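Ifi204 (Mus musculus domesticus, PDB 5YZW) probably senses DNA in innate immunity, as an interferon-inducible PYHIN-family protein that recognises DNA through HIN domains, the HINb domain being the part crystallised here. Local coordinates at residues A[124-129]-A[158-163]; A[135-140]-A[148-153]. One frame throughout, in Å; residues are numbered along the deposited sequence.

Contact 1: residues A[124-129]-A[158-163]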
# COMPACT_ATOMS: atom_id res chain seq x y z
N TYR A 124 0.92 12.49 0.96
CA TYR A 124 1.72 13.69 0.74
C TYR A 124 0.87 14.78 0.09
O TYR A 124 -0.13 14.50 -0.57
CB TYR A 124 2.94 13.38 -0.14
CG TYR A 124 3.84 12.32 0.43
CD1 TYR A 124 4.79 12.63 1.39
CD2 TYR A 124 3.72 11.00 0.03
CE1 TYR A 124 5.62 11.66 1.91
CE2 TYR A 124 4.54 10.01 0.56
CZ TYR A 124 5.49 10.35 1.50
OH TYR A 124 6.31 9.38 2.04
N LEU A 125 1.30 16.02 0.30
CA LEU A 125 0.68 17.18 -0.34
C LEU A 125 1.31 17.41 -1.70
O LEU A 125 2.54 17.39 -1.84
CB LEU A 125 0.86 18.43 0.53
CG LEU A 125 0.07 18.49 1.84
CD1 LEU A 125 0.89 17.97 3.00
CD2 LEU A 125 -0.41 19.93 2.10
N VAL A 126 0.47 17.62 -2.71
CA VAL A 126 0.93 17.90 -4.07
C VAL A 126 1.04 19.41 -4.26
O VAL A 126 0.17 20.16 -3.80
CB VAL A 126 -0.03 17.28 -5.10
CG1 VAL A 126 0.59 17.30 -6.49
CG2 VAL A 126 -0.43 15.86 -4.68
N ASN A 127 2.09 19.85 -4.94
CA ASN A 127 2.29 21.28 -5.17
C ASN A 127 2.43 21.66 -6.63
O ASN A 127 2.38 22.85 -6.95
CB ASN A 127 3.52 21.77 -4.39
CG ASN A 127 4.81 21.05 -4.77
OD1 ASN A 127 5.12 20.88 -5.95
ND2 ASN A 127 5.57 20.62 -3.77
N LYS A 128 2.62 20.70 -7.53
CA LYS A 128 2.70 20.99 -8.96
C LYS A 128 2.23 19.77 -9.73
O LYS A 128 2.41 18.63 -9.30
CB LYS A 128 4.12 21.39 -9.37
CG LYS A 128 4.24 21.80 -10.84
CD LYS A 128 5.68 21.91 -11.31
CE LYS A 128 6.52 22.76 -10.38
NZ LYS A 128 7.41 23.70 -11.13
N LYS A 129 1.60 20.02 -10.88
CA LYS A 129 1.17 18.97 -11.79
C LYS A 129 1.61 19.35 -13.20
O LYS A 129 1.41 20.49 -13.63
CB LYS A 129 -0.34 18.77 -11.74
CG LYS A 129 -0.91 17.83 -12.80
CD LYS A 129 -2.42 17.61 -12.58
CE LYS A 129 -3.08 16.94 -13.78
NZ LYS A 129 -4.50 16.53 -13.54
N VAL A 158 -6.95 9.41 -12.16
CA VAL A 158 -7.31 9.90 -10.83
C VAL A 158 -7.28 11.42 -10.87
O VAL A 158 -6.21 12.02 -10.96
CB VAL A 158 -6.37 9.35 -9.75
CG1 VAL A 158 -6.67 10.01 -8.41
CG2 VAL A 158 -6.48 7.82 -9.64
N ARG A 159 -8.46 12.04 -10.81
CA ARG A 159 -8.55 13.50 -10.80
C ARG A 159 -7.76 14.06 -9.63
O ARG A 159 -8.14 13.88 -8.47
CB ARG A 159 -10.01 13.97 -10.75
CG ARG A 159 -10.21 15.42 -11.22
CD ARG A 159 -11.69 15.84 -11.26
NE ARG A 159 -11.93 16.84 -12.30
CZ ARG A 159 -12.85 17.80 -12.24
NH1 ARG A 159 -13.64 17.91 -11.18
NH2 ARG A 159 -12.99 18.66 -13.25
N CYS A 160 -6.64 14.70 -9.92
CA CYS A 160 -5.82 15.30 -8.87
C CYS A 160 -5.16 16.54 -9.42
O CYS A 160 -4.51 16.49 -10.47
CB CYS A 160 -4.76 14.32 -8.37
SG CYS A 160 -3.75 15.00 -7.03
N GLU A 161 -5.34 17.65 -8.72
CA GLU A 161 -4.68 18.90 -9.07
C GLU A 161 -3.91 19.42 -7.86
O GLU A 161 -4.11 18.94 -6.73
CB GLU A 161 -5.70 19.93 -9.58
CG GLU A 161 -6.60 19.37 -10.67
CD GLU A 161 -6.02 19.57 -12.07
OE1 GLU A 161 -5.29 20.55 -12.28
OE2 GLU A 161 -6.28 18.72 -12.96
N PRO A 162 -2.97 20.35 -8.07
CA PRO A 162 -2.20 20.89 -6.94
C PRO A 162 -3.10 21.42 -5.84
O PRO A 162 -4.19 21.95 -6.10
CB PRO A 162 -1.37 22.02 -7.59
CG PRO A 162 -1.15 21.54 -8.98
CD PRO A 162 -2.42 20.80 -9.37
N GLY A 163 -2.65 21.27 -4.60
CA GLY A 163 -3.48 21.54 -3.44
C GLY A 163 -4.19 20.33 -2.88
O GLY A 163 -4.69 20.39 -1.75

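Contact 2: residues A[135-140]-A[148-153]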
# COMPACT_ATOMS: atom_id res chain seq x y z
N PHE A 135 2.62 10.45 -19.47
CA PHE A 135 2.98 10.35 -18.07
C PHE A 135 2.47 11.56 -17.41
O PHE A 135 2.22 12.51 -18.07
CB PHE A 135 4.50 10.39 -17.91
CG PHE A 135 5.17 9.18 -18.41
CD1 PHE A 135 5.29 8.97 -19.74
CD2 PHE A 135 5.66 8.25 -17.56
CE1 PHE A 135 5.89 7.85 -20.22
CE2 PHE A 135 6.25 7.14 -18.02
CZ PHE A 135 6.37 6.93 -19.36
N ILE A 136 2.31 11.53 -16.10
CA ILE A 136 1.91 12.69 -15.31
C ILE A 136 2.78 12.77 -14.06
O ILE A 136 2.92 11.80 -13.31
CB ILE A 136 0.41 12.66 -14.99
CG1 ILE A 136 0.08 13.65 -13.88
CG2 ILE A 136 -0.02 11.27 -14.60
CD1 ILE A 136 -1.36 13.93 -13.83
N TYR A 137 3.37 13.94 -13.85
CA TYR A 137 4.39 14.18 -12.84
C TYR A 137 3.80 15.08 -11.76
O TYR A 137 3.41 16.22 -12.05
CB TYR A 137 5.63 14.84 -13.46
CG TYR A 137 6.29 14.04 -14.57
CD1 TYR A 137 5.79 14.07 -15.88
CD2 TYR A 137 7.40 13.25 -14.32
CE1 TYR A 137 6.39 13.34 -16.89
CE2 TYR A 137 8.00 12.51 -15.33
CZ TYR A 137 7.50 12.55 -16.61
OH TYR A 137 8.10 11.82 -17.62
N TYR A 138 3.72 14.57 -10.54
CA TYR A 138 3.23 15.33 -9.40
C TYR A 138 4.41 15.73 -8.52
O TYR A 138 5.07 14.86 -7.94
CB TYR A 138 2.22 14.52 -8.59
CG TYR A 138 0.90 14.24 -9.29
CD1 TYR A 138 -0.09 15.20 -9.33
CD2 TYR A 138 0.63 12.99 -9.84
CE1 TYR A 138 -1.31 14.96 -9.94
CE2 TYR A 138 -0.58 12.73 -10.45
CZ TYR A 138 -1.55 13.72 -10.50
OH TYR A 138 -2.77 13.49 -11.10
N GLY A 139 4.68 17.02 -8.43
CA GLY A 139 5.60 17.51 -7.41
C GLY A 139 4.97 17.37 -6.04
O GLY A 139 3.88 17.91 -5.79
N ILE A 140 5.63 16.64 -5.13
CA ILE A 140 5.16 16.51 -3.76
C ILE A 140 6.26 16.99 -2.82
O ILE A 140 7.45 17.03 -3.18
CB ILE A 140 4.75 15.06 -3.38
CG1 ILE A 140 5.97 14.13 -3.41
CG2 ILE A 140 3.63 14.56 -4.28
CD1 ILE A 140 5.73 12.75 -2.75
N GLU A 148 9.22 13.97 -7.00
CA GLU A 148 8.20 13.78 -8.03
C GLU A 148 7.53 12.43 -7.84
O GLU A 148 8.19 11.43 -7.56
CB GLU A 148 8.81 13.82 -9.44
CG GLU A 148 9.18 15.17 -9.97
CD GLU A 148 9.70 15.06 -11.39
OE1 GLU A 148 10.23 13.99 -11.75
OE2 GLU A 148 9.59 16.05 -12.15
N VAL A 149 6.21 12.40 -8.01
CA VAL A 149 5.48 11.15 -8.20
C VAL A 149 5.23 11.00 -9.69
O VAL A 149 4.62 11.88 -10.31
CB VAL A 149 4.17 11.13 -7.40
CG1 VAL A 149 3.43 9.82 -7.64
CG2 VAL A 149 4.46 11.32 -5.92
N VAL A 150 5.71 9.92 -10.28
CA VAL A 150 5.55 9.66 -11.70
C VAL A 150 4.42 8.66 -11.88
O VAL A 150 4.50 7.52 -11.39
CB VAL A 150 6.85 9.17 -12.34
CG1 VAL A 150 6.68 8.98 -13.84
CG2 VAL A 150 7.97 10.17 -12.07
N VAL A 151 3.36 9.08 -12.56
CA VAL A 151 2.20 8.25 -12.79
C VAL A 151 2.07 7.99 -14.28
O VAL A 151 2.15 8.92 -15.10
CB VAL A 151 0.93 8.89 -12.21
CG1 VAL A 151 -0.29 8.01 -12.49
CG2 VAL A 151 1.09 9.07 -10.70
N TYR A 152 1.88 6.72 -14.64
CA TYR A 152 1.61 6.30 -16.00
C TYR A 152 0.51 5.25 -16.00
O TYR A 152 0.41 4.44 -15.07
CB TYR A 152 2.87 5.72 -16.64
CG TYR A 152 2.67 5.33 -18.08
CD1 TYR A 152 2.71 6.30 -19.08
CD2 TYR A 152 2.43 4.02 -18.44
CE1 TYR A 152 2.53 5.96 -20.40
CE2 TYR A 152 2.25 3.66 -19.76
CZ TYR A 152 2.30 4.64 -20.74
OH TYR A 152 2.12 4.30 -22.05
N GLY A 153 -0.33 5.25 -17.04
CA GLY A 153 -1.31 4.18 -17.20
C GLY A 153 -2.59 4.37 -16.40
O GLY A 153 -3.05 5.51 -16.25

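Contact 1: residues A[124-129]-A[158-163]
Lys129 and Glu161 meet in a salt bridge, Lys129 NZ lying 2.9 Å from Glu161 OE2 and coming from above the carboxylate plane, 58° out of it. The same ammonium group gives a second hydrogen bond to the main-chain carbonyl of Cys160, with Lys129 NZ 3.1 Å from Cys160 O, so one charged tip holds two consecutive residues of the loop. Lys129 gets there by full extension: CG is anti to the backbone N (chi1 172°) and the chain stays stretched beyond it, while Glu161, whose CB points away from the strand, bends at chi2 (-89°), which turns CD back toward the lysine. At the root of the lysine, Lys129 CB packs on the Pro162 ring, 3.8 Å from Pro162 CD, and Pro162 CG lies 3.7 Å from the Lys129 backbone N. Further back along the strand, Gly163 N donates a nearly straight bond to Val126 O (3.1 Å). Beneath these polar contacts, Val126 CG2 faces Cys160 SG at 4.2 Å, a looser apolar contact that Tyr138 and Leu166 extend inward, since each touches both side chains.

The strand itself is shaped by a classic beta bulge, in which Asn127 and Lys128 both pair with Gly139 of the next strand. On the loop side, Glu161 O accepts a hydrogen bond from Ser164 OG, and Val126 also bonds through its backbone to Ser164, where the chain runs on into strand 165-169. Residues 158-163 thus pack against the 124-129 part of strand 119-132 in the second OB fold of the HIN domain. The carboxylate of Glu161 is likely to offset the lysine's charge, while the Cys160 carbonyl gives a second bond that would limit the ammonium's movement.

Contact 2: residues A[135-140]-A[148-153]
Phe135 has CG anti to its carbonyl carbon (chi1 -70°) and Tyr152 has CG anti to its backbone N (chi1 -177°), which places the two CG atoms so that the rings meet at one end of an antiparallel beta hairpin of the OB fold. Tyr152 CD1 sits over the centre of the Phe135 ring, 3.5 Å above its plane; the planes are inclined at 37°, an oblique pairing. Val150 CG1 meets the same ring at its edge, near CD2. An alanine in place of Phe135 would probably leave Tyr152 without its ring partner and Val150 CG1 without this edge contact, setting the tyrosine freer to turn.

Four backbone hydrogen bonds join the strands, two each in the hydrogen-bonded pairs Ile136 with Val151 and Tyr138 with Val149. Those four side chains share one face, where Val151 CG2 lies at the edge of the Tyr138 ring, 4.0 Å from Tyr138 CE2. Ile140 adds CG2 and CD1 to the same buried packing, both against Val149 CG2. On the other face, Tyr137 lies side by side with Val150 and also makes a cation-pi contact with Arg132. Close fitting is evident at Ile136, whose CG2 approaches Val151 CB to 3.5 Å.

Overall arrangement
Segment 124-129 of contact 1 and the strands of contact 2 lie in the second of the two sheets in the chain, while 158-163 is part of the loop between strands 145-151 and 165-169. Both contacts are on the same side of the molecule's centre, with their own centres about 10 Å apart. Strands 119-132 and 135-142 are consecutive in sequence and neighbours in the sheet, so the two contacts touch directly, Lys129 packing on Ile136. Along the chain, the hairpin of contact 2 is nested within the loop closed by contact 1. Contact 1 thus places the loop that follows the hairpin back against the strand that precedes it, keeping this part of the OB fold compact.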